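Pyridoxal kinase (Entamoeba histolytica, PDB 4S1I) probably phosphorylates pyridoxal with ATP to give pyridoxal 5'-phosphate, as a magnesium-dependent kinase of the ribokinase clan. Local coordinates at residues 6-11 against 77-82; 36-41 against 81-86; 111-116 against 216-221. All coordinates share one frame; numbering follows the deposited sequence.

The three contacts meet at the bound pyridoxal 5'-phosphate. Contact 1 pairs two strands inside the main sheet; contact 2 lies one strand further across that sheet, its centre about 9 Å away, and the bond from Thr-38 N to Ser-9 O (2.9 Å) ties them. Contact 3, centred about 12 Å from contact 1 and about 13 Å from contact 2, brings in helix 216-230 on the magnesium side; Asp-111 N bonds Thr-81 O at 2.9 Å. Ile-113 CD1 packs 3.6 Å from Gly-82 CA. Around the ligand, Ser-10 of contact 1 bonds its phenolic oxygen, the Tyr-83 ring of contact 2 has its methyl and O3 over one face, and Asp-218 of contact 3 approaches its aldehyde.

Contact 1: 6-11 against 77-82; sequences LTISSY and EFLVTG. With PLP (pyridoxal-5'-phosphate), chain C.
Leu-6 to Ser-9 and Phe-78 to Thr-81 pair as neighbouring parallel strands, buried in the interior of the large mixed sheet, with strand 33-41 on the far side of 5-9 and strand 107-110 on the far side of 78-81. The short strand segments run parallel within 6°, their axes approaching to 4.7 Å. Four backbone bonds give the parallel ladder: Leu-6 N to Phe-78 O (3.0 Å), Val-80 N to Leu-6 O, Ile-8 N to Val-80 O and Gly-82 N to Ile-8 O. The last is the most bent of the four at its hydrogen, 142°.

Leu-6 and Leu-79 run alongside each other off the same face. Leu-79 CD1 does the touching: it meets Leu-6 CD2 at 3.7 Å and also reaches Ile-8 CD1 at 4.2 Å. On the other face Thr-7 lies alongside Val-80, OG1 being 3.9 Å from Val-80 CB; this hydroxyl is engaged by Asn-19 and Tyr-222. With its OG swung away from the backbone N (chi1 -165°), Ser-9 sets the hydroxyl 3.5 Å from Gly-82 CA, where it bonds Tyr-83 N.

Just past the strand, Ser-10 OG is hydrogen-bonded to PLP O3 at 2.5 Å, shorter than usual, so the exact length is doubtful. The ladder thus fixes the strand from which this ligand-binding serine emerges, while Ser-9 ties down the start of the adjoining loop.

Contact 2: 36-41 against 81-86; sequences VLTTHL and TGYFPS. With PLP (pyridoxal-5'-phosphate), chain C.
Thr-38 points into the loop that follows strand 78-81 and divides its two branches between polar and apolar partners. Its OG1 donates to Tyr-83 O at 2.7 Å, tilted 25° from the carbonyl plane, while CG2 approaches Phe-84 CD1 at 3.8 Å, the threonine set crosswise to the phenylalanine. The first torsion (chi1 62°) tucks OG1 between the backbone N and carbonyl carbon and thereby turns CG2 to the phenyl ring. Pro-85 comes against the backbone of the same threonine, its CG 3.2 Å from Thr-38 O.

Thr-39 adds a methyl contact: CG2 sits 4.0 Å from both Tyr-83 CE1 and Pro-85 CG, running nearly perpendicular to the tyrosine side chain. Its hydroxyl is held elsewhere, by Tyr-11 O. The Tyr-83 ring has Thr-38 OG1 at its edge and the ligand over one face, where the PLP methyl C2A stands 4.1 Å above the ring centre and O3 is 3.5 Å from Tyr-83 CD2. Leu-41 CD1 approaches that same methyl at 3.8 Å.

Phe-84 is backed by helices 87-103 and 124-133. A single threonine hydroxyl satisfies the Tyr-83 carbonyl across this contact, while apolar groups pack around it, which probably helps hold the loop whose Tyr-83 ring lies against the pyridoxal 5'-phosphate.

Contact 3: 111-116 against 216-221; sequences DPILGD and VGDTLT. With PLP (pyridoxal-5'-phosphate), chain C.
Residues 111-116, a loop that ends in the short strand 115-116, run past the first turns of helix 216-230, and the nearest alpha carbons, those of Asp-111 and Thr-221, remain 7.3 Å apart, so side chains and water make the contact. Pro-112 is the centre of an inverse gamma turn, closed by a weak bond from Ile-113 N to Asp-111 O. The other segment is regular helix, with Leu-220 N bonded to Val-216 O and Thr-221 N to Gly-217 O.

Asp-111 extends its carboxylate toward the helix, CG opposite the backbone N (chi1 -172°), which places OD2 2.9 Å from Thr-221 OG1. The carboxylate oxygens Asp-111 OD2 and Asp-218 OD1 come within 3.9 Å of each other. Two waters bridge them: water 1 is 2.8 Å from Asp-111 OD2, and water 2 is 2.7 Å from it. Ile-113 CD1 touches Asp-218 OD1 at 3.5 Å, the isoleucine end abutting the carboxylate from across. The second oxygen of Asp-218, OD2, takes the N-H of Gly-18 and lies 3.2 Å from PLP O4A.

Asp-111 and Asp-116 are magnesium sites and Gly-217 an ADP site of this protein; here a magnesium ion lies about 4 Å from the Asp-111 side chain. Gly-217 and Asp-218 close the G-X-G-D motif of the ribokinase family, whose aspartate acts as the catalytic base in relatives. The two waters, each donating to both Asp-111 OD2 and Asp-218 OD1, tie the metal-side aspartate to the one whose OD2 lies by the ligand's aldehyde oxygen.

Contact 1: 6-11 against 77-82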
loop_
_atom_site.group_PDB
_atom_site.type_symbol
_atom_site.label_atom_id
_atom_site.label_comp_id
_atom_site.label_asym_id
_atom_site.label_seq_id
_atom_site.Cartn_x
_atom_site.Cartn_y
_atom_site.Cartn_z
ATOM N N LEU A 6 -10.007 -3.648 9.123
ATOM C CA LEU A 6 -8.671 -4.063 9.548
ATOM C C LEU A 6 -8.311 -5.281 8.728
ATOM O O LEU A 6 -9.010 -6.268 8.774
ATOM C CB LEU A 6 -8.614 -4.371 11.052
ATOM C CG LEU A 6 -7.403 -5.106 11.612
ATOM C CD1 LEU A 6 -6.197 -4.243 11.438
ATOM C CD2 LEU A 6 -7.644 -5.518 13.054
ATOM N N THR A 7 -7.193 -5.197 7.982
ATOM C CA THR A 7 -6.784 -6.314 7.108
ATOM C C THR A 7 -5.337 -6.719 7.415
ATOM O O THR A 7 -4.467 -5.861 7.421
ATOM C CB THR A 7 -7.050 -6.078 5.615
ATOM O OG1 THR A 7 -6.365 -7.070 4.791
ATOM C CG2 THR A 7 -6.696 -4.721 5.170
ATOM N N ILE A 8 -5.167 -7.992 7.702
ATOM C CA ILE A 8 -3.908 -8.582 8.166
ATOM C C ILE A 8 -3.446 -9.585 7.129
ATOM O O ILE A 8 -4.059 -10.630 7.003
ATOM C CB ILE A 8 -4.080 -9.222 9.522
ATOM C CG1 ILE A 8 -4.610 -8.242 10.547
ATOM C CG2 ILE A 8 -2.770 -9.897 9.984
ATOM C CD1 ILE A 8 -5.125 -8.871 11.790
ATOM N N SER A 9 -2.398 -9.253 6.383
ATOM C CA SER A 9 -1.899 -10.116 5.340
ATOM C C SER A 9 -0.497 -9.685 4.920
ATOM O O SER A 9 0.040 -8.722 5.470
ATOM C CB SER A 9 -2.898 -10.138 4.167
ATOM O OG SER A 9 -2.591 -11.242 3.285
ATOM N N SER A 10 0.015 -10.343 3.907
ATOM C CA SER A 10 1.377 -10.125 3.462
ATOM C C SER A 10 1.626 -8.868 2.692
ATOM O O SER A 10 0.671 -8.219 2.195
ATOM C CB SER A 10 1.764 -11.327 2.639
ATOM O OG SER A 10 0.920 -11.479 1.548
ATOM N N TYR A 11 2.887 -8.442 2.618
ATOM C CA TYR A 11 3.283 -7.282 1.831
ATOM C C TYR A 11 4.470 -7.630 0.978
ATOM O O TYR A 11 5.460 -8.251 1.485
ATOM C CB TYR A 11 3.614 -6.126 2.787
ATOM C CG TYR A 11 4.101 -4.878 2.025
ATOM C CD1 TYR A 11 3.178 -3.988 1.517
ATOM C CD2 TYR A 11 5.377 -4.697 1.670
ATOM C CE1 TYR A 11 3.579 -2.883 0.835
ATOM C CE2 TYR A 11 5.802 -3.589 1.013
ATOM C CZ TYR A 11 4.894 -2.706 0.542
ATOM O OH TYR A 11 5.313 -1.621 -0.183
ATOM N N GLU A 77 -15.634 -2.393 11.526
ATOM C CA GLU A 77 -16.785 -3.242 11.297
ATOM C C GLU A 77 -16.460 -4.515 10.511
ATOM O O GLU A 77 -17.318 -5.403 10.396
ATOM C CB GLU A 77 -17.837 -2.467 10.505
ATOM C CG GLU A 77 -18.415 -1.270 11.259
ATOM C CD GLU A 77 -19.418 -0.447 10.448
ATOM O OE1 GLU A 77 -19.893 -0.847 9.372
ATOM O OE2 GLU A 77 -19.762 0.642 10.925
ATOM N N PHE A 78 -15.259 -4.573 9.915
ATOM C CA PHE A 78 -14.834 -5.656 9.058
ATOM C C PHE A 78 -13.400 -6.025 9.377
ATOM O O PHE A 78 -12.569 -5.145 9.547
ATOM C CB PHE A 78 -14.970 -5.264 7.576
ATOM C CG PHE A 78 -16.359 -4.939 7.199
ATOM C CD1 PHE A 78 -16.880 -3.657 7.329
ATOM C CD2 PHE A 78 -17.180 -5.985 6.705
ATOM C CE1 PHE A 78 -18.237 -3.434 7.032
ATOM C CE2 PHE A 78 -18.468 -5.758 6.341
ATOM C CZ PHE A 78 -19.008 -4.494 6.534
ATOM N N LEU A 79 -13.142 -7.317 9.406
ATOM C CA LEU A 79 -11.797 -7.834 9.619
ATOM C C LEU A 79 -11.504 -8.795 8.483
ATOM O O LEU A 79 -12.378 -9.551 8.055
ATOM C CB LEU A 79 -11.718 -8.625 10.876
ATOM C CG LEU A 79 -10.419 -9.303 11.195
ATOM C CD1 LEU A 79 -9.296 -8.309 11.331
ATOM C CD2 LEU A 79 -10.655 -10.036 12.511
ATOM N N VAL A 80 -10.277 -8.723 7.956
ATOM C CA VAL A 80 -9.893 -9.693 6.901
ATOM C C VAL A 80 -8.511 -10.213 7.293
ATOM O O VAL A 80 -7.675 -9.436 7.663
ATOM C CB VAL A 80 -9.643 -9.053 5.499
ATOM C CG1 VAL A 80 -9.374 -10.099 4.417
ATOM C CG2 VAL A 80 -10.766 -8.302 5.049
ATOM N N THR A 81 -8.295 -11.507 7.120
ATOM C CA THR A 81 -6.992 -12.078 7.231
ATOM C C THR A 81 -6.668 -12.821 5.964
ATOM O O THR A 81 -7.558 -13.278 5.257
ATOM C CB THR A 81 -6.854 -13.001 8.432
ATOM O OG1 THR A 81 -7.669 -14.146 8.272
ATOM C CG2 THR A 81 -7.153 -12.296 9.720
ATOM N N GLY A 82 -5.359 -12.912 5.693
ATOM C CA GLY A 82 -4.833 -13.577 4.553
ATOM C C GLY A 82 -3.598 -14.409 4.877
ATOM O O GLY A 82 -3.675 -15.423 5.559
HETATM N N1 PLP C . 3.850 -14.953 -1.768
HETATM C C2 PLP C . 3.189 -14.186 -0.892
HETATM C C2A PLP C . 3.948 -13.359 0.058
HETATM C C3 PLP C . 1.766 -14.147 -0.830
HETATM O O3 PLP C . 1.126 -13.432 0.017
HETATM C C4 PLP C . 1.007 -14.966 -1.736
HETATM C C4A PLP C . -0.422 -14.937 -1.681
HETATM O O4A PLP C . -1.167 -15.305 -2.508
HETATM C C5 PLP C . 1.824 -15.697 -2.603
HETATM C C6 PLP C . 3.213 -15.644 -2.560
HETATM C C5A PLP C . 1.343 -16.589 -3.628
HETATM O O4P PLP C . 2.386 -16.458 -4.543
HETATM P P PLP C . 2.927 -17.685 -5.424
HETATM O O1P PLP C . 1.803 -18.569 -5.777
HETATM O O2P PLP C . 3.970 -18.449 -4.683
HETATM O O3P PLP C . 3.387 -16.937 -6.595
#

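Contact 2: 36-41 against 81-86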
loop_
_atom_site.group_PDB
_atom_site.type_symbol
_atom_site.label_atom_id
_atom_site.label_comp_id
_atom_site.label_asym_id
_atom_site.label_seq_id
_atom_site.Cartn_x
_atom_site.Cartn_y
_atom_site.Cartn_z
ATOM N N VAL A 36 -2.305 -4.037 8.311
ATOM C CA VAL A 36 -1.244 -4.559 9.226
ATOM C C VAL A 36 -0.545 -5.673 8.412
ATOM O O VAL A 36 -1.168 -6.571 7.851
ATOM C CB VAL A 36 -1.786 -5.179 10.497
ATOM C CG1 VAL A 36 -0.677 -5.787 11.301
ATOM C CG2 VAL A 36 -2.476 -4.120 11.340
ATOM N N LEU A 37 0.745 -5.535 8.276
ATOM C CA LEU A 37 1.533 -6.440 7.421
ATOM C C LEU A 37 2.059 -7.658 8.151
ATOM O O LEU A 37 2.362 -7.593 9.347
ATOM C CB LEU A 37 2.715 -5.680 6.851
ATOM C CG LEU A 37 2.382 -4.365 6.180
ATOM C CD1 LEU A 37 3.602 -3.732 5.562
ATOM C CD2 LEU A 37 1.181 -4.371 5.238
ATOM N N THR A 38 2.076 -8.782 7.495
ATOM C CA THR A 38 2.612 -10.032 8.094
ATOM C C THR A 38 3.975 -10.399 7.550
ATOM O O THR A 38 4.649 -11.296 8.071
ATOM C CB THR A 38 1.695 -11.253 7.893
ATOM O OG1 THR A 38 1.576 -11.483 6.487
ATOM C CG2 THR A 38 0.309 -10.998 8.539
ATOM N N THR A 39 4.383 -9.680 6.482
ATOM C CA THR A 39 5.673 -9.823 5.864
ATOM C C THR A 39 6.112 -8.511 5.283
ATOM O O THR A 39 5.305 -7.615 5.075
ATOM C CB THR A 39 5.681 -10.817 4.667
ATOM O OG1 THR A 39 4.987 -10.240 3.554
ATOM C CG2 THR A 39 5.092 -12.157 4.980
ATOM N N HIS A 40 7.422 -8.401 5.067
ATOM C CA HIS A 40 7.974 -7.277 4.297
ATOM C C HIS A 40 8.961 -7.881 3.334
ATOM O O HIS A 40 10.161 -8.023 3.649
ATOM C CB HIS A 40 8.560 -6.191 5.139
ATOM C CG HIS A 40 9.198 -5.030 4.436
ATOM N ND1 HIS A 40 10.291 -4.350 4.959
ATOM C CD2 HIS A 40 8.939 -4.446 3.251
ATOM C CE1 HIS A 40 10.625 -3.361 4.130
ATOM N NE2 HIS A 40 9.792 -3.386 3.097
ATOM N N LEU A 41 8.482 -8.308 2.173
ATOM C CA LEU A 41 9.234 -9.040 1.262
ATOM C C LEU A 41 9.500 -8.173 -0.008
ATOM O O LEU A 41 8.707 -7.351 -0.318
ATOM C CB LEU A 41 8.561 -10.348 0.831
ATOM C CG LEU A 41 8.087 -11.270 1.925
ATOM C CD1 LEU A 41 7.359 -12.445 1.353
ATOM C CD2 LEU A 41 9.267 -11.714 2.750
ATOM N N THR A 81 -8.295 -11.507 7.120
ATOM C CA THR A 81 -6.992 -12.078 7.231
ATOM C C THR A 81 -6.668 -12.821 5.964
ATOM O O THR A 81 -7.558 -13.278 5.257
ATOM C CB THR A 81 -6.854 -13.001 8.432
ATOM O OG1 THR A 81 -7.669 -14.146 8.272
ATOM C CG2 THR A 81 -7.153 -12.296 9.720
ATOM N N GLY A 82 -5.359 -12.912 5.693
ATOM C CA GLY A 82 -4.833 -13.577 4.553
ATOM C C GLY A 82 -3.598 -14.409 4.877
ATOM O O GLY A 82 -3.675 -15.423 5.559
ATOM N N TYR A 83 -2.524 -14.000 4.261
ATOM C CA TYR A 83 -1.286 -14.778 4.390
ATOM C C TYR A 83 -0.489 -14.542 5.663
ATOM O O TYR A 83 -0.208 -13.422 5.984
ATOM C CB TYR A 83 -0.392 -14.441 3.202
ATOM C CG TYR A 83 0.944 -15.187 3.105
ATOM C CD1 TYR A 83 2.015 -14.794 3.808
ATOM C CD2 TYR A 83 1.085 -16.179 2.155
ATOM C CE1 TYR A 83 3.279 -15.434 3.671
ATOM C CE2 TYR A 83 2.317 -16.811 2.020
ATOM C CZ TYR A 83 3.405 -16.410 2.764
ATOM O OH TYR A 83 4.630 -17.048 2.594
ATOM N N PHE A 84 -0.085 -15.630 6.317
ATOM C CA PHE A 84 0.852 -15.583 7.484
ATOM C C PHE A 84 2.104 -16.452 7.212
ATOM O O PHE A 84 1.993 -17.614 6.750
ATOM C CB PHE A 84 0.173 -16.107 8.732
ATOM C CG PHE A 84 -1.048 -15.342 9.152
ATOM C CD1 PHE A 84 -0.950 -14.276 10.025
ATOM C CD2 PHE A 84 -2.311 -15.734 8.699
ATOM C CE1 PHE A 84 -2.047 -13.614 10.403
ATOM C CE2 PHE A 84 -3.456 -15.062 9.121
ATOM C CZ PHE A 84 -3.290 -13.989 9.990
ATOM N N PRO A 85 3.266 -15.923 7.548
ATOM C CA PRO A 85 4.497 -16.640 7.358
ATOM C C PRO A 85 4.808 -17.588 8.487
ATOM O O PRO A 85 5.740 -18.386 8.327
ATOM C CB PRO A 85 5.572 -15.488 7.366
ATOM C CG PRO A 85 5.050 -14.450 8.205
ATOM C CD PRO A 85 3.561 -14.512 7.957
ATOM N N SER A 86 4.084 -17.513 9.586
ATOM C CA SER A 86 4.400 -18.276 10.780
ATOM C C SER A 86 3.158 -18.420 11.630
ATOM O O SER A 86 2.285 -17.545 11.541
ATOM C CB SER A 86 5.546 -17.589 11.551
ATOM O OG SER A 86 5.164 -16.268 12.000
HETATM N N1 PLP C . 3.850 -14.953 -1.768
HETATM C C2 PLP C . 3.189 -14.186 -0.892
HETATM C C2A PLP C . 3.948 -13.359 0.058
HETATM C C3 PLP C . 1.766 -14.147 -0.830
HETATM O O3 PLP C . 1.126 -13.432 0.017
HETATM C C4 PLP C . 1.007 -14.966 -1.736
HETATM C C4A PLP C . -0.422 -14.937 -1.681
HETATM O O4A PLP C . -1.167 -15.305 -2.508
HETATM C C5 PLP C . 1.824 -15.697 -2.603
HETATM C C6 PLP C . 3.213 -15.644 -2.560
HETATM C C5A PLP C . 1.343 -16.589 -3.628
HETATM O O4P PLP C . 2.386 -16.458 -4.543
HETATM P P PLP C . 2.927 -17.685 -5.424
HETATM O O1P PLP C . 1.803 -18.569 -5.777
HETATM O O2P PLP C . 3.970 -18.449 -4.683
HETATM O O3P PLP C . 3.387 -16.937 -6.595
#

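Contact 3: 111-116 against 216-221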
loop_
_atom_site.group_PDB
_atom_site.type_symbol
_atom_site.label_atom_id
_atom_site.label_comp_id
_atom_site.label_asym_id
_atom_site.label_seq_id
_atom_site.Cartn_x
_atom_site.Cartn_y
_atom_site.Cartn_z
ATOM N N ASP A 111 -9.509 -15.322 4.534
ATOM C CA ASP A 111 -9.057 -15.918 3.286
ATOM C C ASP A 111 -7.927 -16.873 3.745
ATOM O O ASP A 111 -6.876 -16.421 4.197
ATOM C CB ASP A 111 -8.534 -14.884 2.278
ATOM C CG ASP A 111 -8.254 -15.468 0.928
ATOM O OD1 ASP A 111 -8.365 -16.699 0.743
ATOM O OD2 ASP A 111 -7.821 -14.727 -0.005
ATOM N N PRO A 112 -8.177 -18.198 3.735
ATOM C CA PRO A 112 -7.262 -19.128 4.435
ATOM C C PRO A 112 -6.152 -19.513 3.492
ATOM O O PRO A 112 -6.179 -20.628 2.951
ATOM C CB PRO A 112 -8.163 -20.291 4.778
ATOM C CG PRO A 112 -9.106 -20.312 3.622
ATOM C CD PRO A 112 -9.365 -18.883 3.252
ATOM N N ILE A 113 -5.229 -18.562 3.267
ATOM C CA ILE A 113 -4.236 -18.680 2.274
ATOM C C ILE A 113 -3.198 -19.723 2.665
ATOM O O ILE A 113 -2.428 -19.513 3.646
ATOM C CB ILE A 113 -3.542 -17.341 2.042
ATOM C CG1 ILE A 113 -4.587 -16.330 1.541
ATOM C CG2 ILE A 113 -2.484 -17.523 0.976
ATOM C CD1 ILE A 113 -4.037 -14.919 1.270
ATOM N N LEU A 114 -3.214 -20.852 1.977
ATOM C CA LEU A 114 -2.305 -21.946 2.208
ATOM C C LEU A 114 -1.616 -22.503 1.005
ATOM O O LEU A 114 -0.469 -22.996 1.086
ATOM C CB LEU A 114 -3.008 -23.094 2.877
ATOM C CG LEU A 114 -3.679 -22.743 4.217
ATOM C CD1 LEU A 114 -4.454 -23.952 4.692
ATOM C CD2 LEU A 114 -2.698 -22.272 5.319
ATOM N N GLY A 115 -2.232 -22.489 -0.156
ATOM C CA GLY A 115 -1.716 -23.229 -1.276
ATOM C C GLY A 115 -2.645 -23.175 -2.433
ATOM O O GLY A 115 -3.715 -22.612 -2.359
ATOM N N ASP A 116 -2.229 -23.704 -3.559
ATOM C CA ASP A 116 -3.132 -23.701 -4.698
ATOM C C ASP A 116 -2.695 -24.813 -5.664
ATOM O O ASP A 116 -1.552 -25.242 -5.571
ATOM C CB ASP A 116 -3.017 -22.346 -5.405
ATOM C CG ASP A 116 -4.244 -22.031 -6.250
ATOM O OD1 ASP A 116 -5.050 -22.973 -6.550
ATOM O OD2 ASP A 116 -4.440 -20.823 -6.559
ATOM N N VAL A 216 -4.502 -13.448 -8.411
ATOM C CA VAL A 216 -5.946 -13.554 -8.831
ATOM C C VAL A 216 -6.876 -13.786 -7.684
ATOM O O VAL A 216 -7.895 -13.091 -7.510
ATOM C CB VAL A 216 -6.132 -14.645 -9.897
ATOM C CG1 VAL A 216 -7.599 -14.997 -10.103
ATOM C CG2 VAL A 216 -5.511 -14.162 -11.163
ATOM N N GLY A 217 -6.563 -14.752 -6.850
ATOM C CA GLY A 217 -7.424 -15.066 -5.741
ATOM C C GLY A 217 -7.548 -13.914 -4.763
ATOM O O GLY A 217 -8.659 -13.615 -4.193
ATOM N N ASP A 218 -6.417 -13.271 -4.465
ATOM C CA ASP A 218 -6.421 -12.143 -3.572
ATOM C C ASP A 218 -7.233 -10.999 -4.108
ATOM O O ASP A 218 -7.953 -10.326 -3.335
ATOM C CB ASP A 218 -4.986 -11.638 -3.288
ATOM C CG ASP A 218 -4.112 -12.690 -2.617
ATOM O OD1 ASP A 218 -4.655 -13.551 -1.883
ATOM O OD2 ASP A 218 -2.884 -12.661 -2.800
ATOM N N THR A 219 -7.102 -10.714 -5.389
ATOM C CA THR A 219 -7.920 -9.691 -6.026
ATOM C C THR A 219 -9.421 -10.008 -5.847
ATOM O O THR A 219 -10.242 -9.113 -5.549
ATOM C CB THR A 219 -7.500 -9.513 -7.471
ATOM O OG1 THR A 219 -6.114 -9.095 -7.485
ATOM C CG2 THR A 219 -8.323 -8.483 -8.192
ATOM N N LEU A 220 -9.784 -11.262 -6.103
ATOM C CA LEU A 220 -11.222 -11.676 -5.950
ATOM C C LEU A 220 -11.669 -11.382 -4.536
ATOM O O LEU A 220 -12.814 -10.807 -4.374
ATOM C CB LEU A 220 -11.412 -13.117 -6.258
ATOM C CG LEU A 220 -12.781 -13.758 -6.181
ATOM C CD1 LEU A 220 -13.529 -13.227 -7.420
ATOM C CD2 LEU A 220 -12.689 -15.232 -6.321
ATOM N N THR A 221 -10.905 -11.799 -3.540
ATOM C CA THR A 221 -11.223 -11.588 -2.131
ATOM C C THR A 221 -11.530 -10.150 -1.813
ATOM O O THR A 221 -12.570 -9.812 -1.155
ATOM C CB THR A 221 -10.094 -12.081 -1.221
ATOM O OG1 THR A 221 -10.075 -13.509 -1.324
ATOM C CG2 THR A 221 -10.285 -11.638 0.293
HETATM N N1 PLP C . 3.850 -14.953 -1.768
HETATM C C2 PLP C . 3.189 -14.186 -0.892
HETATM C C2A PLP C . 3.948 -13.359 0.058
HETATM C C3 PLP C . 1.766 -14.147 -0.830
HETATM O O3 PLP C . 1.126 -13.432 0.017
HETATM C C4 PLP C . 1.007 -14.966 -1.736
HETATM C C4A PLP C . -0.422 -14.937 -1.681
HETATM O O4A PLP C . -1.167 -15.305 -2.508
HETATM C C5 PLP C . 1.824 -15.697 -2.603
HETATM C C6 PLP C . 3.213 -15.644 -2.560
HETATM C C5A PLP C . 1.343 -16.589 -3.628
HETATM O O4P PLP C . 2.386 -16.458 -4.543
HETATM P P PLP C . 2.927 -17.685 -5.424
HETATM O O1P PLP C . 1.803 -18.569 -5.777
HETATM O O2P PLP C . 3.970 -18.449 -4.683
HETATM O O3P PLP C . 3.387 -16.937 -6.595
HETATM O O HOH W 1 -6.394 -12.359 0.155
HETATM O O HOH W 2 -6.904 -15.866 -2.231
#